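Local coordinates for protein muramidase (Sodiomyces alcalophilus, PDB 6ZM8) that probably hydrolyses the glycosidic bonds of bacterial cell-wall peptidoglycan, acting as a lysozyme-type muramidase of glycoside hydrolase family 25, at residues R1-D15 / Y185-A198. Residues are numbered along the deposited sequence; the frame is centred on the assembly and turned at random.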
loop_
_atom_site.group_PDB
_atom_site.type_symbol
_atom_site.label_atom_id
_atom_site.label_comp_id
_atom_site.label_asym_id
_atom_site.label_seq_id
_atom_site.Cartn_x
_atom_site.Cartn_y
_atom_site.Cartn_z
ATOM N N ARG A 1 3.431 5.114 18.079
ATOM C CA ARG A 1 3.417 4.283 16.920
ATOM C C ARG A 1 2.585 3.050 17.181
ATOM O O ARG A 1 2.505 2.653 18.348
ATOM C CB ARG A 1 4.856 3.818 16.721
ATOM C CG ARG A 1 5.409 3.999 15.354
ATOM C CD ARG A 1 6.924 4.120 15.364
ATOM N NE ARG A 1 7.558 3.162 16.265
ATOM C CZ ARG A 1 8.878 2.955 16.359
ATOM N NH1 ARG A 1 9.390 2.067 17.209
ATOM N NH2 ARG A 1 9.696 3.660 15.604
ATOM N N ILE A 2 2.012 2.459 16.127
ATOM C CA ILE A 2 1.251 1.218 16.213
ATOM C C ILE A 2 1.908 0.196 15.310
ATOM O O ILE A 2 2.214 0.516 14.152
ATOM C CB ILE A 2 -0.220 1.428 15.849
ATOM C CG1 ILE A 2 -0.857 2.343 16.915
ATOM C CG2 ILE A 2 -0.962 0.108 15.728
ATOM C CD1 ILE A 2 -2.307 2.670 16.640
ATOM N N PRO A 3 2.101 -1.057 15.762
ATOM C CA PRO A 3 2.673 -2.083 14.893
ATOM C C PRO A 3 1.644 -2.692 13.948
ATOM O O PRO A 3 0.490 -2.919 14.322
ATOM C CB PRO A 3 3.181 -3.170 15.877
ATOM C CG PRO A 3 2.634 -2.805 17.193
ATOM C CD PRO A 3 1.881 -1.574 17.124
ATOM N N GLY A 4 2.129 -3.056 12.769
ATOM C CA GLY A 4 1.366 -3.876 11.858
ATOM C C GLY A 4 2.318 -4.534 10.865
ATOM O O GLY A 4 3.525 -4.582 11.065
ATOM N N PHE A 5 1.740 -5.076 9.781
ATOM C CA PHE A 5 2.534 -5.923 8.900
ATOM C C PHE A 5 1.853 -5.993 7.527
ATOM O O PHE A 5 0.790 -5.419 7.310
ATOM C CB PHE A 5 2.812 -7.308 9.537
ATOM C CG PHE A 5 1.650 -8.258 9.691
ATOM C CD1 PHE A 5 0.622 -8.037 10.608
ATOM C CD2 PHE A 5 1.616 -9.430 8.953
ATOM C CE1 PHE A 5 -0.390 -8.962 10.791
ATOM C CE2 PHE A 5 0.613 -10.376 9.137
ATOM C CZ PHE A 5 -0.381 -10.143 10.073
ATOM N N ASP A 6 2.506 -6.692 6.599
ATOM C CA ASP A 6 1.899 -6.920 5.294
ATOM C C ASP A 6 2.356 -8.271 4.761
ATOM O O ASP A 6 3.420 -8.786 5.108
ATOM C CB ASP A 6 2.181 -5.778 4.284
ATOM C CG ASP A 6 3.654 -5.582 4.008
ATOM O OD1 ASP A 6 4.194 -6.372 3.183
ATOM O OD2 ASP A 6 4.265 -4.674 4.622
ATOM N N ILE A 7 1.478 -8.828 3.942
ATOM C CA ILE A 7 1.607 -10.187 3.401
ATOM C C ILE A 7 1.071 -10.220 1.971
ATOM O O ILE A 7 0.296 -9.367 1.524
ATOM C CB ILE A 7 0.861 -11.213 4.282
ATOM C CG1 ILE A 7 -0.641 -10.876 4.375
ATOM C CG2 ILE A 7 1.517 -11.335 5.655
ATOM C CD1 ILE A 7 -1.405 -11.747 5.354
ATOM N N SER A 8 1.488 -11.282 1.287
ATOM C CA SER A 8 1.042 -11.587 -0.071
ATOM C C SER A 8 0.913 -13.092 -0.198
ATOM O O SER A 8 1.047 -13.843 0.783
ATOM C CB SER A 8 2.019 -11.050 -1.102
ATOM O OG SER A 8 3.213 -11.813 -1.075
ATOM N N GLY A 9 0.701 -13.569 -1.424
ATOM C CA GLY A 9 0.683 -15.012 -1.667
ATOM C C GLY A 9 2.035 -15.654 -1.465
ATOM O O GLY A 9 2.109 -16.909 -1.529
ATOM N N TRP A 10 3.101 -14.923 -1.241
ATOM C CA TRP A 10 4.389 -15.507 -0.883
ATOM C C TRP A 10 4.329 -16.204 0.478
ATOM O O TRP A 10 5.128 -17.096 0.713
ATOM C CB TRP A 10 5.459 -14.397 -0.879
ATOM C CG TRP A 10 6.865 -14.846 -0.926
ATOM C CD1 TRP A 10 7.734 -14.894 0.128
ATOM C CD2 TRP A 10 7.582 -15.311 -2.060
ATOM N NE1 TRP A 10 8.943 -15.385 -0.272
ATOM C CE2 TRP A 10 8.874 -15.664 -1.610
ATOM C CE3 TRP A 10 7.268 -15.511 -3.397
ATOM C CZ2 TRP A 10 9.844 -16.173 -2.452
ATOM C CZ3 TRP A 10 8.254 -16.002 -4.248
ATOM C CH2 TRP A 10 9.520 -16.310 -3.771
ATOM N N GLN A 11 3.436 -15.752 1.373
ATOM C CA GLN A 11 3.343 -16.279 2.740
ATOM C C GLN A 11 2.305 -17.375 2.785
ATOM O O GLN A 11 1.115 -17.084 2.699
ATOM C CB GLN A 11 2.931 -15.177 3.722
ATOM C CG GLN A 11 4.062 -14.258 4.134
ATOM C CD GLN A 11 4.583 -13.386 3.052
ATOM O OE1 GLN A 11 3.862 -12.578 2.488
ATOM N NE2 GLN A 11 5.894 -13.532 2.829
ATOM N N PRO A 12 2.675 -18.634 3.059
ATOM C CA PRO A 12 1.697 -19.702 3.121
ATOM C C PRO A 12 0.793 -19.548 4.317
ATOM O O PRO A 12 -0.300 -20.056 4.253
ATOM C CB PRO A 12 2.541 -20.995 3.246
ATOM C CG PRO A 12 3.856 -20.528 3.826
ATOM C CD PRO A 12 4.048 -19.159 3.235
ATOM N N THR A 13 1.291 -19.011 5.423
ATOM C CA THR A 13 0.713 -19.162 6.763
ATOM C C THR A 13 0.653 -17.798 7.448
ATOM O O THR A 13 1.706 -17.205 7.662
ATOM C CB THR A 13 1.505 -20.244 7.573
ATOM O OG1 THR A 13 1.756 -21.383 6.706
ATOM C CG2 THR A 13 0.774 -20.575 8.846
ATOM N N THR A 14 -0.564 -17.433 7.927
ATOM C CA THR A 14 -0.720 -16.297 8.823
ATOM C C THR A 14 -1.802 -16.621 9.835
ATOM O O THR A 14 -2.966 -16.769 9.489
ATOM C CB THR A 14 -1.060 -14.970 8.120
ATOM O OG1 THR A 14 -0.170 -14.747 7.026
ATOM C CG2 THR A 14 -0.986 -13.840 9.100
ATOM N N ASP A 15 -1.399 -16.771 11.085
ATOM C CA ASP A 15 -2.314 -16.970 12.227
ATOM C C ASP A 15 -2.622 -15.608 12.806
ATOM O O ASP A 15 -1.771 -14.999 13.477
ATOM C CB ASP A 15 -1.671 -17.902 13.217
ATOM C CG ASP A 15 -2.483 -18.151 14.470
ATOM O OD1 ASP A 15 -3.365 -17.388 14.775
ATOM O OD2 ASP A 15 -2.101 -19.101 15.194
ATOM N N TYR A 185 8.709 -10.164 9.251
ATOM C CA TYR A 185 7.589 -10.427 10.154
ATOM C C TYR A 185 7.737 -11.859 10.662
ATOM O O TYR A 185 8.070 -12.765 9.880
ATOM C CB TYR A 185 6.257 -10.242 9.414
ATOM C CG TYR A 185 5.087 -10.318 10.355
ATOM C CD1 TYR A 185 4.857 -9.260 11.228
ATOM C CD2 TYR A 185 4.279 -11.438 10.451
ATOM C CE1 TYR A 185 3.903 -9.329 12.226
ATOM C CE2 TYR A 185 3.310 -11.533 11.455
ATOM C CZ TYR A 185 3.144 -10.478 12.363
ATOM O OH TYR A 185 2.220 -10.624 13.359
ATOM N N PRO A 186 7.453 -12.148 11.951
ATOM C CA PRO A 186 7.818 -13.483 12.485
ATOM C C PRO A 186 7.129 -14.643 11.796
ATOM O O PRO A 186 7.705 -15.729 11.740
ATOM C CB PRO A 186 7.451 -13.399 13.960
ATOM C CG PRO A 186 6.588 -12.174 14.110
ATOM C CD PRO A 186 7.078 -11.247 13.044
ATOM N N GLN A 187 5.915 -14.442 11.313
ATOM C CA GLN A 187 5.170 -15.489 10.600
ATOM C C GLN A 187 5.383 -15.435 9.096
ATOM O O GLN A 187 4.728 -16.211 8.390
ATOM C CB GLN A 187 3.672 -15.386 10.892
ATOM C CG GLN A 187 3.328 -15.553 12.374
ATOM C CD GLN A 187 1.842 -15.697 12.521
ATOM O OE1 GLN A 187 1.230 -16.576 11.905
ATOM N NE2 GLN A 187 1.206 -14.825 13.297
ATOM N N GLY A 188 6.256 -14.557 8.618
ATOM C CA GLY A 188 6.441 -14.317 7.204
ATOM C C GLY A 188 5.739 -13.017 6.799
ATOM O O GLY A 188 4.605 -12.765 7.214
ATOM N N GLY A 189 6.417 -12.233 5.981
ATOM C CA GLY A 189 5.910 -10.947 5.531
ATOM C C GLY A 189 6.803 -9.821 5.985
ATOM O O GLY A 189 7.932 -10.022 6.432
ATOM N N ASP A 190 6.278 -8.603 5.834
ATOM C CA ASP A 190 7.030 -7.413 6.182
ATOM C C ASP A 190 6.428 -6.730 7.406
ATOM O O ASP A 190 5.240 -6.860 7.663
ATOM C CB ASP A 190 7.056 -6.408 5.019
ATOM C CG ASP A 190 7.438 -7.101 3.725
ATOM O OD1 ASP A 190 8.497 -7.673 3.635
ATOM O OD2 ASP A 190 6.583 -7.074 2.754
ATOM N N SER A 191 7.263 -5.992 8.143
ATOM C CA SER A 191 6.808 -5.293 9.333
ATOM C C SER A 191 6.670 -3.798 9.058
ATOM O O SER A 191 7.531 -3.209 8.402
ATOM C CB SER A 191 7.789 -5.473 10.492
ATOM O OG SER A 191 8.002 -6.861 10.759
ATOM N N ASN A 192 5.608 -3.213 9.617
ATOM C CA ASN A 192 5.305 -1.802 9.445
ATOM C C ASN A 192 5.055 -1.131 10.798
ATOM O O ASN A 192 4.534 -1.726 11.739
ATOM C CB ASN A 192 4.022 -1.609 8.618
ATOM C CG ASN A 192 4.196 -2.192 7.232
ATOM O OD1 ASN A 192 5.053 -1.751 6.475
ATOM N ND2 ASN A 192 3.378 -3.200 6.900
ATOM N N TRP A 193 5.346 0.173 10.820
ATOM C CA TRP A 193 4.850 1.087 11.848
ATOM C C TRP A 193 3.822 2.010 11.231
ATOM O O TRP A 193 4.028 2.531 10.130
ATOM C CB TRP A 193 5.965 1.960 12.421
ATOM C CG TRP A 193 7.048 1.216 13.141
ATOM C CD1 TRP A 193 8.371 1.221 12.843
ATOM C CD2 TRP A 193 6.919 0.335 14.283
ATOM N NE1 TRP A 193 9.086 0.445 13.715
ATOM C CE2 TRP A 193 8.224 -0.161 14.585
ATOM C CE3 TRP A 193 5.845 -0.095 15.066
ATOM C CZ2 TRP A 193 8.457 -1.069 15.630
ATOM C CZ3 TRP A 193 6.079 -0.993 16.092
ATOM C CH2 TRP A 193 7.363 -1.461 16.372
ATOM N N PHE A 194 2.754 2.271 11.979
ATOM C CA PHE A 194 1.840 3.375 11.699
ATOM C C PHE A 194 2.225 4.543 12.602
ATOM O O PHE A 194 2.366 4.389 13.820
ATOM C CB PHE A 194 0.383 2.954 11.986
ATOM C CG PHE A 194 -0.571 4.128 11.943
ATOM C CD1 PHE A 194 -0.939 4.715 10.748
ATOM C CD2 PHE A 194 -1.096 4.650 13.134
ATOM C CE1 PHE A 194 -1.820 5.791 10.733
ATOM C CE2 PHE A 194 -1.978 5.719 13.113
ATOM C CZ PHE A 194 -2.337 6.286 11.926
ATOM N N ASN A 195 2.363 5.729 11.980
ATOM C CA ASN A 195 2.816 6.943 12.664
ATOM C C ASN A 195 1.648 7.685 13.307
ATOM O O ASN A 195 1.298 8.765 12.875
ATOM C CB ASN A 195 3.515 7.837 11.646
ATOM C CG ASN A 195 4.183 9.035 12.228
ATOM O OD1 ASN A 195 4.350 9.117 13.453
ATOM N ND2 ASN A 195 4.568 9.949 11.374
ATOM N N GLY A 196 1.122 7.145 14.362
ATOM C CA GLY A 196 0.047 7.783 15.079
ATOM C C GLY A 196 -0.539 6.855 16.107
ATOM O O GLY A 196 -0.060 5.728 16.294
ATOM N N ASP A 197 -1.556 7.353 16.785
ATOM C CA ASP A 197 -2.245 6.611 17.830
ATOM C C ASP A 197 -3.478 5.924 17.279
ATOM O O ASP A 197 -3.817 5.986 16.102
ATOM C CB ASP A 197 -2.510 7.537 19.034
ATOM C CG ASP A 197 -3.538 8.609 18.769
ATOM O OD1 ASP A 197 -4.284 8.559 17.784
ATOM O OD2 ASP A 197 -3.622 9.518 19.661
ATOM N N ALA A 198 -4.185 5.219 18.197
ATOM C CA ALA A 198 -5.309 4.388 17.762
ATOM C C ALA A 198 -6.409 5.228 17.142
ATOM O O ALA A 198 -7.040 4.801 16.159
ATOM C CB ALA A 198 -5.817 3.573 18.914
HETATM O O HOH W 1 2.357 -14.355 7.864
HETATM O O HOH W 2 3.861 -17.576 5.881
#
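D6 OD2 is gripped by two amide donors: N192 ND2 reaches its anti lone pair at 2.9 Å, nearly in the plane of its own amide, and Q180 NE2 of strand 178-182 supplies the other bond. A chi1 of 61° sets D6 CG between backbone N and carbonyl carbon, turning the carboxylate over to N192 and D190, with D6 OD1 2.5 Å from D190 OD2. W158 NE1 donates to N192 OD1, so both ends of that amide are held and its flip is fixed.

Six backbone hydrogen bonds join antiparallel strands 2-7 and 190-194 at I2/F194, G4/N192 and D6/D190. On the face carrying P3 and F5, the F5 and Y185 rings stack face to face, centroids 4.0 Å apart and planes at 9°. Just before strand 2-7, the R1 guanidinium lies flat over the W193 indole, R1 CZ 3.7 Å from the five-membered ring centroid, while P3 CB meets the indole at CZ3. Were W193 replaced by an alanine, R1 would probably lose the ring it lies on and a gap would open beside P3. The amide ending the extended Q187 side chain pairs with the D15 backbone: D15 N donates to Q187 OE1 at 2.8 Å and Q187 NE2 to D15 O at 3.0 Å.

In this TIM-barrel family, the D6 cluster lies toward the C-terminal end of strand 2-7, the end where the active site is normally found. Strand 2-7 also pairs in parallel with 26-33, and 190-194 antiparallel with 178-182; helix 16-22 covers F5 and Y185, whereas helix 198-206 packs on I2 and F194.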